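Local coordinates for orotidine 5'-phosphate decarboxylase (Pyrococcus horikoshii, PDB 2CZD), which probably catalyses the decarboxylation of orotidine 5'-monophosphate to UMP, the final step of de novo UMP biosynthesis, at residues 172-175 with 181-184; 151-154 with 158-161; 11-16 with 188-193; 82-87 with 94-99. One frame throughout, in Å; residues are numbered along the deposited sequence.

Contact 1. Residues 172-175 with 181-184; sequences KDAV and YIIV
A small apolar helix-on-strand contact joins Ala174 and Val175 of helix 170-177 to Ile182 of strand 181-184, in the layer between the barrel wall and its outer helices. Ile182 does all the touching from the strand. Its CG1 lies anti to the carbonyl carbon (chi1 -61°), and a second bend at chi2 (-60°) swings CD1 across to the helix. There CD1 meets CB of Ala174 at 3.6 Å, the closest approach between the segments. Val175 comes in beside this pair, its side chain roughly perpendicular to that of Ile182. The branch used is Val175 CG2, which sits 4.0 Å from Ile182 CG1 and 4.1 Å from Ile182 CD1. The methyl end of Ile182 therefore rests against two successive helix residues, without any hydrogen bond between the segments. Helix 170-177 and strand 181-184 form the second half of the beta-alpha-beta unit that starts with strand 158-161, the repeating element of a TIM barrel. The chain turns back quickly, leaving the CA atoms of Val175 and Tyr181 7.2 Å apart. Ile205 of helix 194-205 touches both Val175 and Ile182, and Ile164 touches Ala174 and Ile182, extending the apolar layer. Backbone hydrogen bonds of Ile182 to Met1 and Val3 tie the last strand to the first and close the barrel. Ile183, the next residue, touches the substrate-binding Lys29 with its side chain.

Contact 2. Residues 151-154 with 158-161; sequences DRLK and KILA
Leu153 reaches from the turn after helix 144-150 to Ile159 on strand 158-161, across the helix-to-strand connection that leads into the seventh strand of the TIM barrel. Both side chains are stretched out, and they run antiparallel alongside one another. In Leu153, CG stands anti to the backbone N (chi1 -171°), and a chi2 of 71° turns CD2 anti to CA. This methyl, at the far end of the side chain, makes the contact. Ile159 offers its longer branch. With chi1 at -70°, CG1 is anti to the carbonyl carbon, and CD1 continues the chain in an extended line. Leu153 CD2 lies alongside that branch, 3.8 Å from Ile159 CG1 and 4.2 Å from Ile159 CD1. The overlap is thus a methyl laid against a two-carbon arm, buried and with no hydrogen bond across it. At Lys158 the CB is directed away from the loop, and the carbonyl takes part instead. Asn129 of helix 121-131 hydrogen-bonds to Arg152 O and Lys154 N, the residues before and after Leu153 in sequence, and Arg150 NH2 bonds to Leu153 O. On the strand, Asp180 OD1 accepts a hydrogen bond from Ile159 N. Ile149 and Arg150 of helix 144-150 also touch Ile159, which links the strand to the helix that precedes it in the chain. The same methyl that meets Ile159, CD2 of Leu153, also passes 4.1 Å from the carbonyl O of Lys158.

Contact 3. Residues 11-16 with 188-193; sequences GERAIK and IYNAPN
Arg13 of helix 11-21 holds its guanidinium beside Asn190 and the backbone of Tyr189, where short helix 186-189 ends. The polar approaches come first, and all are long. Arg13 NH1 is 3.8 Å from Asn190 ND2, and Arg13 NH2 is 4.0 Å from Tyr189 O, so neither pair counts as a hydrogen bond. Both partners lie at the guanidinium edge, near its plane. The amide of Asn190 is turned only 14° from that plane, although the Asn190 side chain as a whole lies athwart that of Arg13. A start anti to the backbone N (chi1 -168°) followed by a bend at chi3 (85°) brings the arginine tip round to this place. Within the second segment, Asn190 ND2 gives a weak hydrogen bond of 3.4 Å to Tyr189 O, the same oxygen that lies near Arg13 NH2 at a distance too long for a bond. The ring of Tyr189 keeps further off, its CD2 5.2 Å from Arg13 NH1; Val8, in the loop after strand 2-5, touches both residues. In TIM-barrel terms the contact joins the outer elements that follow the first and eighth strands, which are neighbours in the closed sheet. Tyr189 also packs on Asp7 and stands next to Gly185 and Arg186, which places the contact beside these three substrate-binding residues. NH1 of Arg13 and ND2 of Asn190 are donor groups that face each other without a bond, and the guanidinium charge probably acts only weakly on the Tyr189 carbonyl.

Contact 4. Residues 82-87 with 94-99; sequences VIVHTF and MAVKEL
Val96 on helix 90-97 packs against Val82 and Val84, two alternate residues of strand 81-85 that point to the same side of the sheet. Along segment 94-99, Met94 comes first and contributes to the helix itself, its O accepting a 3.0 Å hydrogen bond from Glu98 N. Val96 follows and makes every contact with the strand. Its CG1, anti to the backbone N (chi1 -177°), reaches Val82 CB at 4.0 Å, one side chain set square across the other. Val84 points the opposite way to Val96 as it passes, and its CG1 sits between the two methyls, 3.8 Å from both Val96 CG1 and Val96 CG2. Leu99, whose N bonds to Val96 O at 2.9 Å, then turns to Arg72 and Phe75 of helix 64-76, the latter also touching Val82. Beyond the strand's valines, His85 NE2 hydrogen-bonds Ala61 O of the second subunit, and Phe87 stacks on Phe87 of that subunit, so the same chain segment leads into the dimer interface. The contact joins the strand and helix of the beta-alpha-beta unit 81-85, 90-97, 101-105, which begins with the fourth strand of the TIM barrel.

How the contacts relate
Contacts 1, 2 and 4 lie against one eight-stranded parallel barrel, on strands 181-184, 158-161 and 81-85. Along the chain they run 4, then 2, then 1, while contact 3 spans all of them by pairing an early helix with a late one. Contacts 1 and 2 have centres 12 Å apart and touch through their neighbouring strands: Tyr181 O is 2.8 Å from Ala161 N, a probable hydrogen bond. Contact 4 is on the far side of the chain's centre from contact 1, with centres about 24 Å apart, and leads to the dimer interface. The second segment of contact 3 comes shortly after strand 181-184, the centres of contacts 1 and 3 being about 21 Å apart. They touch the barrel at strands four, seven and eight, and at the helices beside its closing seam.

Contact 1. Residues 172-175 with 181-184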
loop_
_atom_site.group_PDB
_atom_site.type_symbol
_atom_site.label_atom_id
_atom_site.label_comp_id
_atom_site.label_asym_id
_atom_site.label_seq_id
_atom_site.Cartn_x
_atom_site.Cartn_y
_atom_site.Cartn_z
ATOM N N LYS B 172 -21.884 -1.223 -21.650
ATOM C CA LYS B 172 -21.727 -2.139 -22.774
ATOM C C LYS B 172 -20.566 -1.684 -23.676
ATOM O O LYS B 172 -19.801 -2.513 -24.188
ATOM C CB LYS B 172 -23.016 -2.219 -23.602
ATOM C CG LYS B 172 -22.885 -3.113 -24.825
ATOM C CD LYS B 172 -23.994 -2.845 -25.844
ATOM C CE LYS B 172 -25.320 -3.377 -25.377
ATOM N NZ LYS B 172 -26.320 -3.461 -26.487
ATOM N N ASP B 173 -20.419 -0.380 -23.878
ATOM C CA ASP B 173 -19.340 0.119 -24.707
ATOM C C ASP B 173 -17.970 -0.181 -24.088
ATOM O O ASP B 173 -17.024 -0.481 -24.805
ATOM C CB ASP B 173 -19.510 1.613 -24.951
ATOM C CG ASP B 173 -20.621 1.919 -25.958
ATOM O OD1 ASP B 173 -20.889 3.110 -26.190
ATOM O OD2 ASP B 173 -21.216 0.962 -26.513
ATOM N N ALA B 174 -17.871 -0.111 -22.762
ATOM C CA ALA B 174 -16.589 -0.397 -22.111
ATOM C C ALA B 174 -16.202 -1.851 -22.357
ATOM O O ALA B 174 -15.025 -2.155 -22.610
ATOM C CB ALA B 174 -16.685 -0.134 -20.610
ATOM N N VAL B 175 -17.175 -2.748 -22.258
ATOM C CA VAL B 175 -16.920 -4.162 -22.480
ATOM C C VAL B 175 -16.527 -4.366 -23.944
ATOM O O VAL B 175 -15.564 -5.079 -24.241
ATOM C CB VAL B 175 -18.169 -5.007 -22.107
ATOM C CG1 VAL B 175 -18.078 -6.396 -22.685
ATOM C CG2 VAL B 175 -18.302 -5.061 -20.582
ATOM N N TYR B 181 -14.266 -6.958 -17.145
ATOM C CA TYR B 181 -15.056 -6.650 -15.960
ATOM C C TYR B 181 -15.204 -5.150 -15.827
ATOM O O TYR B 181 -14.296 -4.382 -16.189
ATOM C CB TYR B 181 -14.351 -7.129 -14.680
ATOM C CG TYR B 181 -14.093 -8.612 -14.631
ATOM C CD1 TYR B 181 -15.027 -9.482 -14.064
ATOM C CD2 TYR B 181 -12.922 -9.147 -15.173
ATOM C CE1 TYR B 181 -14.801 -10.860 -14.034
ATOM C CE2 TYR B 181 -12.686 -10.511 -15.155
ATOM C CZ TYR B 181 -13.623 -11.359 -14.587
ATOM O OH TYR B 181 -13.393 -12.710 -14.581
ATOM N N ILE B 182 -16.354 -4.747 -15.286
ATOM C CA ILE B 182 -16.647 -3.358 -15.013
ATOM C C ILE B 182 -16.660 -3.282 -13.484
ATOM O O ILE B 182 -17.325 -4.101 -12.836
ATOM C CB ILE B 182 -18.048 -2.971 -15.532
ATOM C CG1 ILE B 182 -18.118 -3.177 -17.053
ATOM C CG2 ILE B 182 -18.342 -1.531 -15.171
ATOM C CD1 ILE B 182 -17.110 -2.353 -17.797
ATOM N N ILE B 183 -15.897 -2.352 -12.906
ATOM C CA ILE B 183 -15.872 -2.182 -11.447
ATOM C C ILE B 183 -16.883 -1.085 -11.121
ATOM O O ILE B 183 -16.783 0.042 -11.622
ATOM C CB ILE B 183 -14.473 -1.754 -10.960
ATOM C CG1 ILE B 183 -13.492 -2.897 -11.228
ATOM C CG2 ILE B 183 -14.507 -1.359 -9.492
ATOM C CD1 ILE B 183 -12.045 -2.495 -11.001
ATOM N N VAL B 184 -17.874 -1.460 -10.321
ATOM C CA VAL B 184 -18.950 -0.566 -9.912
ATOM C C VAL B 184 -18.997 -0.417 -8.396
ATOM O O VAL B 184 -18.862 -1.402 -7.690
ATOM C CB VAL B 184 -20.294 -1.141 -10.388
ATOM C CG1 VAL B 184 -21.445 -0.166 -10.039
ATOM C CG2 VAL B 184 -20.244 -1.373 -11.887
#

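Contact 2. Residues 151-154 with 158-161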
loop_
_atom_site.group_PDB
_atom_site.type_symbol
_atom_site.label_atom_id
_atom_site.label_comp_id
_atom_site.label_asym_id
_atom_site.label_seq_id
_atom_site.Cartn_x
_atom_site.Cartn_y
_atom_site.Cartn_z
ATOM N N ASP B 151 -4.832 -2.833 -26.710
ATOM C CA ASP B 151 -4.016 -2.961 -27.915
ATOM C C ASP B 151 -2.550 -3.274 -27.614
ATOM O O ASP B 151 -1.816 -3.699 -28.510
ATOM C CB ASP B 151 -4.060 -1.673 -28.746
ATOM C CG ASP B 151 -5.430 -1.394 -29.344
ATOM O OD1 ASP B 151 -6.249 -2.330 -29.441
ATOM O OD2 ASP B 151 -5.673 -0.227 -29.730
ATOM N N ARG B 152 -2.118 -3.055 -26.370
ATOM C CA ARG B 152 -0.726 -3.290 -26.000
ATOM C C ARG B 152 -0.539 -4.482 -25.077
ATOM O O ARG B 152 0.580 -4.976 -24.910
ATOM C CB ARG B 152 -0.169 -2.030 -25.326
ATOM C CG ARG B 152 -0.052 -0.880 -26.297
ATOM C CD ARG B 152 0.080 0.466 -25.624
ATOM N NE ARG B 152 0.306 1.475 -26.656
ATOM C CZ ARG B 152 -0.611 1.885 -27.533
ATOM N NH1 ARG B 152 -0.286 2.794 -28.449
ATOM N NH2 ARG B 152 -1.861 1.424 -27.488
ATOM N N LEU B 153 -1.643 -4.945 -24.502
ATOM C CA LEU B 153 -1.635 -6.035 -23.535
ATOM C C LEU B 153 -1.798 -7.422 -24.137
ATOM O O LEU B 153 -2.665 -7.645 -24.988
ATOM C CB LEU B 153 -2.747 -5.794 -22.499
ATOM C CG LEU B 153 -2.817 -6.685 -21.246
ATOM C CD1 LEU B 153 -1.656 -6.369 -20.295
ATOM C CD2 LEU B 153 -4.139 -6.398 -20.518
ATOM N N LYS B 154 -0.963 -8.361 -23.687
ATOM C CA LYS B 154 -1.035 -9.733 -24.190
ATOM C C LYS B 154 -2.419 -10.362 -23.964
ATOM O O LYS B 154 -3.053 -10.191 -22.912
ATOM C CB LYS B 154 0.032 -10.592 -23.502
ATOM C CG LYS B 154 0.248 -11.960 -24.124
ATOM C CD LYS B 154 1.100 -12.827 -23.203
ATOM C CE LYS B 154 2.454 -12.221 -22.965
ATOM N NZ LYS B 154 3.328 -12.345 -24.158
ATOM N N LYS B 158 -6.677 -10.237 -18.490
ATOM C CA LYS B 158 -7.953 -9.522 -18.431
ATOM C C LYS B 158 -7.797 -8.045 -18.090
ATOM O O LYS B 158 -6.758 -7.597 -17.585
ATOM C CB LYS B 158 -8.873 -10.140 -17.372
ATOM C CG LYS B 158 -9.062 -11.657 -17.439
ATOM C CD LYS B 158 -9.781 -12.075 -18.689
ATOM C CE LYS B 158 -9.998 -13.597 -18.694
ATOM N NZ LYS B 158 -10.672 -14.099 -19.925
ATOM N N ILE B 159 -8.841 -7.284 -18.415
ATOM C CA ILE B 159 -8.880 -5.876 -18.088
ATOM C C ILE B 159 -10.106 -5.619 -17.210
ATOM O O ILE B 159 -11.225 -6.058 -17.530
ATOM C CB ILE B 159 -8.971 -5.014 -19.348
ATOM C CG1 ILE B 159 -7.639 -5.082 -20.092
ATOM C CG2 ILE B 159 -9.270 -3.562 -18.991
ATOM C CD1 ILE B 159 -7.642 -4.294 -21.420
ATOM N N LEU B 160 -9.887 -4.945 -16.087
ATOM C CA LEU B 160 -10.973 -4.580 -15.175
ATOM C C LEU B 160 -11.074 -3.062 -15.290
ATOM O O LEU B 160 -10.076 -2.367 -15.141
ATOM C CB LEU B 160 -10.641 -4.991 -13.733
ATOM C CG LEU B 160 -10.576 -6.501 -13.482
ATOM C CD1 LEU B 160 -9.182 -7.019 -13.834
ATOM C CD2 LEU B 160 -10.866 -6.817 -12.012
ATOM N N ALA B 161 -12.277 -2.542 -15.531
ATOM C CA ALA B 161 -12.441 -1.103 -15.746
ATOM C C ALA B 161 -13.385 -0.362 -14.801
ATOM O O ALA B 161 -14.607 -0.592 -14.819
ATOM C CB ALA B 161 -12.895 -0.843 -17.189
#

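Contact 3. Residues 11-16 with 188-193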
loop_
_atom_site.group_PDB
_atom_site.type_symbol
_atom_site.label_atom_id
_atom_site.label_comp_id
_atom_site.label_asym_id
_atom_site.label_seq_id
_atom_site.Cartn_x
_atom_site.Cartn_y
_atom_site.Cartn_z
ATOM N N GLY B 11 -19.362 -3.582 8.490
ATOM C CA GLY B 11 -19.333 -5.016 8.248
ATOM C C GLY B 11 -20.640 -5.747 7.988
ATOM O O GLY B 11 -20.796 -6.403 6.953
ATOM N N GLU B 12 -21.576 -5.664 8.929
ATOM C CA GLU B 12 -22.848 -6.346 8.765
ATOM C C GLU B 12 -23.607 -5.885 7.519
ATOM O O GLU B 12 -24.166 -6.702 6.794
ATOM C CB GLU B 12 -23.729 -6.151 10.001
ATOM C CG GLU B 12 -23.181 -6.795 11.260
ATOM C CD GLU B 12 -22.952 -8.288 11.103
ATOM O OE1 GLU B 12 -23.888 -9.006 10.690
ATOM O OE2 GLU B 12 -21.829 -8.751 11.400
ATOM N N ARG B 13 -23.621 -4.582 7.271
ATOM C CA ARG B 13 -24.327 -4.057 6.111
ATOM C C ARG B 13 -23.647 -4.501 4.820
ATOM O O ARG B 13 -24.307 -4.883 3.850
ATOM C CB ARG B 13 -24.383 -2.530 6.164
ATOM C CG ARG B 13 -25.350 -1.933 5.154
ATOM C CD ARG B 13 -25.729 -0.507 5.536
ATOM N NE ARG B 13 -24.767 0.481 5.062
ATOM C CZ ARG B 13 -24.736 0.963 3.823
ATOM N NH1 ARG B 13 -23.817 1.859 3.479
ATOM N NH2 ARG B 13 -25.631 0.555 2.929
ATOM N N ALA B 14 -22.320 -4.453 4.807
ATOM C CA ALA B 14 -21.573 -4.865 3.618
ATOM C C ALA B 14 -21.912 -6.300 3.212
ATOM O O ALA B 14 -22.118 -6.587 2.032
ATOM C CB ALA B 14 -20.083 -4.732 3.870
ATOM N N ILE B 15 -21.969 -7.198 4.193
ATOM C CA ILE B 15 -22.271 -8.599 3.938
ATOM C C ILE B 15 -23.693 -8.757 3.403
ATOM O O ILE B 15 -23.927 -9.529 2.473
ATOM C CB ILE B 15 -22.077 -9.437 5.225
ATOM C CG1 ILE B 15 -20.591 -9.457 5.591
ATOM C CG2 ILE B 15 -22.602 -10.843 5.035
ATOM C CD1 ILE B 15 -20.300 -10.147 6.912
ATOM N N LYS B 16 -24.632 -8.010 3.980
ATOM C CA LYS B 16 -26.025 -8.064 3.544
ATOM C C LYS B 16 -26.159 -7.604 2.103
ATOM O O LYS B 16 -26.862 -8.224 1.312
ATOM C CB LYS B 16 -26.903 -7.190 4.441
ATOM C CG LYS B 16 -27.124 -7.775 5.826
ATOM C CD LYS B 16 -28.141 -6.970 6.620
ATOM C CE LYS B 16 -28.456 -7.646 7.963
ATOM N NZ LYS B 16 -27.234 -7.779 8.806
ATOM N N ILE B 188 -24.250 0.810 -7.057
ATOM C CA ILE B 188 -24.914 -0.370 -6.550
ATOM C C ILE B 188 -25.080 -0.364 -5.031
ATOM O O ILE B 188 -26.207 -0.456 -4.535
ATOM C CB ILE B 188 -24.152 -1.656 -6.949
ATOM C CG1 ILE B 188 -24.303 -1.891 -8.449
ATOM C CG2 ILE B 188 -24.727 -2.863 -6.238
ATOM C CD1 ILE B 188 -23.399 -3.038 -8.984
ATOM N N TYR B 189 -23.990 -0.232 -4.274
ATOM C CA TYR B 189 -24.160 -0.335 -2.825
ATOM C C TYR B 189 -24.965 0.732 -2.117
ATOM O O TYR B 189 -25.487 0.470 -1.032
ATOM C CB TYR B 189 -22.815 -0.541 -2.094
ATOM C CG TYR B 189 -21.807 0.585 -2.162
ATOM C CD1 TYR B 189 -20.641 0.458 -2.925
ATOM C CD2 TYR B 189 -21.966 1.743 -1.390
ATOM C CE1 TYR B 189 -19.663 1.440 -2.913
ATOM C CE2 TYR B 189 -20.997 2.725 -1.369
ATOM C CZ TYR B 189 -19.845 2.570 -2.135
ATOM O OH TYR B 189 -18.878 3.549 -2.142
ATOM N N ASN B 190 -25.072 1.918 -2.711
ATOM C CA ASN B 190 -25.854 2.994 -2.104
ATOM C C ASN B 190 -27.185 3.198 -2.836
ATOM O O ASN B 190 -27.889 4.182 -2.602
ATOM C CB ASN B 190 -25.045 4.300 -2.081
ATOM C CG ASN B 190 -24.172 4.428 -0.836
ATOM O OD1 ASN B 190 -23.356 5.349 -0.730
ATOM N ND2 ASN B 190 -24.342 3.510 0.116
ATOM N N ALA B 191 -27.541 2.265 -3.715
ATOM C CA ALA B 191 -28.805 2.374 -4.449
ATOM C C ALA B 191 -29.975 2.049 -3.527
ATOM O O ALA B 191 -29.814 1.369 -2.522
ATOM C CB ALA B 191 -28.819 1.411 -5.650
ATOM N N PRO B 192 -31.173 2.548 -3.858
ATOM C CA PRO B 192 -32.342 2.256 -3.017
ATOM C C PRO B 192 -32.533 0.735 -2.962
ATOM O O PRO B 192 -32.916 0.159 -1.926
ATOM C CB PRO B 192 -33.475 2.949 -3.758
ATOM C CG PRO B 192 -32.810 4.156 -4.356
ATOM C CD PRO B 192 -31.478 3.572 -4.872
ATOM N N ASN B 193 -32.264 0.094 -4.094
ATOM C CA ASN B 193 -32.363 -1.355 -4.219
ATOM C C ASN B 193 -31.094 -1.835 -4.917
ATOM O O ASN B 193 -31.019 -1.865 -6.149
ATOM C CB ASN B 193 -33.580 -1.736 -5.058
ATOM C CG ASN B 193 -33.815 -3.228 -5.099
ATOM O OD1 ASN B 193 -32.876 -4.036 -5.013
ATOM N ND2 ASN B 193 -35.079 -3.612 -5.258
#

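Contact 4. Residues 82-87 with 94-99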
loop_
_atom_site.group_PDB
_atom_site.type_symbol
_atom_site.label_atom_id
_atom_site.label_comp_id
_atom_site.label_asym_id
_atom_site.label_seq_id
_atom_site.Cartn_x
_atom_site.Cartn_y
_atom_site.Cartn_z
ATOM N N VAL B 82 -5.100 -10.311 -5.514
ATOM C CA VAL B 82 -4.584 -9.146 -4.814
ATOM C C VAL B 82 -4.095 -8.172 -5.872
ATOM O O VAL B 82 -3.393 -8.576 -6.813
ATOM C CB VAL B 82 -3.377 -9.511 -3.888
ATOM C CG1 VAL B 82 -2.691 -8.245 -3.403
ATOM C CG2 VAL B 82 -3.864 -10.322 -2.680
ATOM N N ILE B 83 -4.499 -6.903 -5.742
ATOM C CA ILE B 83 -4.027 -5.857 -6.659
ATOM C C ILE B 83 -2.665 -5.357 -6.167
ATOM O O ILE B 83 -2.506 -4.975 -5.000
ATOM C CB ILE B 83 -5.038 -4.699 -6.743
ATOM C CG1 ILE B 83 -6.319 -5.235 -7.381
ATOM C CG2 ILE B 83 -4.474 -3.522 -7.587
ATOM C CD1 ILE B 83 -7.478 -4.213 -7.498
ATOM N N VAL B 84 -1.687 -5.353 -7.071
ATOM C CA VAL B 84 -0.328 -4.949 -6.737
ATOM C C VAL B 84 0.190 -3.929 -7.733
ATOM O O VAL B 84 -0.192 -3.942 -8.912
ATOM C CB VAL B 84 0.622 -6.175 -6.759
ATOM C CG1 VAL B 84 0.148 -7.220 -5.780
ATOM C CG2 VAL B 84 0.683 -6.747 -8.177
ATOM N N HIS B 85 1.032 -3.019 -7.261
ATOM C CA HIS B 85 1.635 -2.032 -8.166
ATOM C C HIS B 85 2.757 -2.698 -8.953
ATOM O O HIS B 85 3.321 -3.710 -8.527
ATOM C CB HIS B 85 2.265 -0.874 -7.383
ATOM C CG HIS B 85 1.355 0.298 -7.194
ATOM N ND1 HIS B 85 0.974 1.119 -8.233
ATOM C CD2 HIS B 85 0.763 0.798 -6.077
ATOM C CE1 HIS B 85 0.188 2.075 -7.769
ATOM N NE2 HIS B 85 0.043 1.903 -6.460
ATOM N N THR B 86 3.056 -2.103 -10.103
ATOM C CA THR B 86 4.136 -2.548 -10.979
ATOM C C THR B 86 5.406 -1.739 -10.681
ATOM O O THR B 86 6.517 -2.251 -10.826
ATOM C CB THR B 86 3.774 -2.293 -12.464
ATOM O OG1 THR B 86 2.545 -2.963 -12.758
ATOM C CG2 THR B 86 4.832 -2.845 -13.402
ATOM N N PHE B 87 5.220 -0.481 -10.258
ATOM C CA PHE B 87 6.312 0.497 -10.034
ATOM C C PHE B 87 7.459 0.055 -9.138
ATOM O O PHE B 87 8.607 0.409 -9.387
ATOM C CB PHE B 87 5.696 1.801 -9.452
ATOM C CG PHE B 87 6.275 3.099 -9.981
ATOM C CD1 PHE B 87 7.611 3.426 -9.797
ATOM C CD2 PHE B 87 5.449 4.028 -10.615
ATOM C CE1 PHE B 87 8.123 4.672 -10.249
ATOM C CE2 PHE B 87 5.969 5.283 -11.067
ATOM C CZ PHE B 87 7.295 5.577 -10.878
ATOM N N MET B 94 6.293 -10.504 -8.027
ATOM C CA MET B 94 6.352 -11.957 -7.949
ATOM C C MET B 94 6.234 -12.509 -6.535
ATOM O O MET B 94 5.770 -13.643 -6.343
ATOM C CB MET B 94 7.622 -12.479 -8.640
ATOM C CG MET B 94 7.601 -12.337 -10.159
ATOM S SD MET B 94 6.169 -13.112 -10.956
ATOM C CE MET B 94 6.450 -14.790 -10.607
ATOM N N ALA B 95 6.592 -11.705 -5.535
ATOM C CA ALA B 95 6.450 -12.176 -4.151
ATOM C C ALA B 95 4.979 -12.406 -3.798
ATOM O O ALA B 95 4.657 -13.248 -2.942
ATOM C CB ALA B 95 7.081 -11.201 -3.176
ATOM N N VAL B 96 4.092 -11.659 -4.454
ATOM C CA VAL B 96 2.663 -11.817 -4.239
ATOM C C VAL B 96 2.127 -12.929 -5.143
ATOM O O VAL B 96 1.367 -13.772 -4.681
ATOM C CB VAL B 96 1.899 -10.504 -4.562
ATOM C CG1 VAL B 96 0.415 -10.666 -4.266
ATOM C CG2 VAL B 96 2.478 -9.352 -3.727
ATOM N N LYS B 97 2.512 -12.933 -6.419
ATOM C CA LYS B 97 2.021 -13.946 -7.370
ATOM C C LYS B 97 2.368 -15.381 -6.914
ATOM O O LYS B 97 1.658 -16.336 -7.205
ATOM C CB LYS B 97 2.614 -13.691 -8.758
ATOM C CG LYS B 97 1.929 -14.474 -9.860
ATOM C CD LYS B 97 2.519 -14.094 -11.185
ATOM C CE LYS B 97 1.675 -14.601 -12.358
ATOM N NZ LYS B 97 1.476 -16.075 -12.326
ATOM N N GLU B 98 3.462 -15.515 -6.193
ATOM C CA GLU B 98 3.861 -16.814 -5.679
ATOM C C GLU B 98 2.765 -17.417 -4.806
ATOM O O GLU B 98 2.597 -18.636 -4.789
ATOM C CB GLU B 98 5.133 -16.654 -4.854
ATOM C CG GLU B 98 5.636 -17.889 -4.144
ATOM C CD GLU B 98 6.908 -17.581 -3.358
ATOM O OE1 GLU B 98 7.937 -17.299 -4.002
ATOM O OE2 GLU B 98 6.883 -17.601 -2.105
ATOM N N LEU B 99 2.011 -16.565 -4.104
ATOM C CA LEU B 99 0.959 -17.025 -3.194
ATOM C C LEU B 99 -0.481 -17.023 -3.701
ATOM O O LEU B 99 -1.357 -17.641 -3.078
ATOM C CB LEU B 99 1.023 -16.212 -1.896
ATOM C CG LEU B 99 2.398 -16.272 -1.237
ATOM C CD1 LEU B 99 2.387 -15.424 0.024
ATOM C CD2 LEU B 99 2.744 -17.726 -0.916
#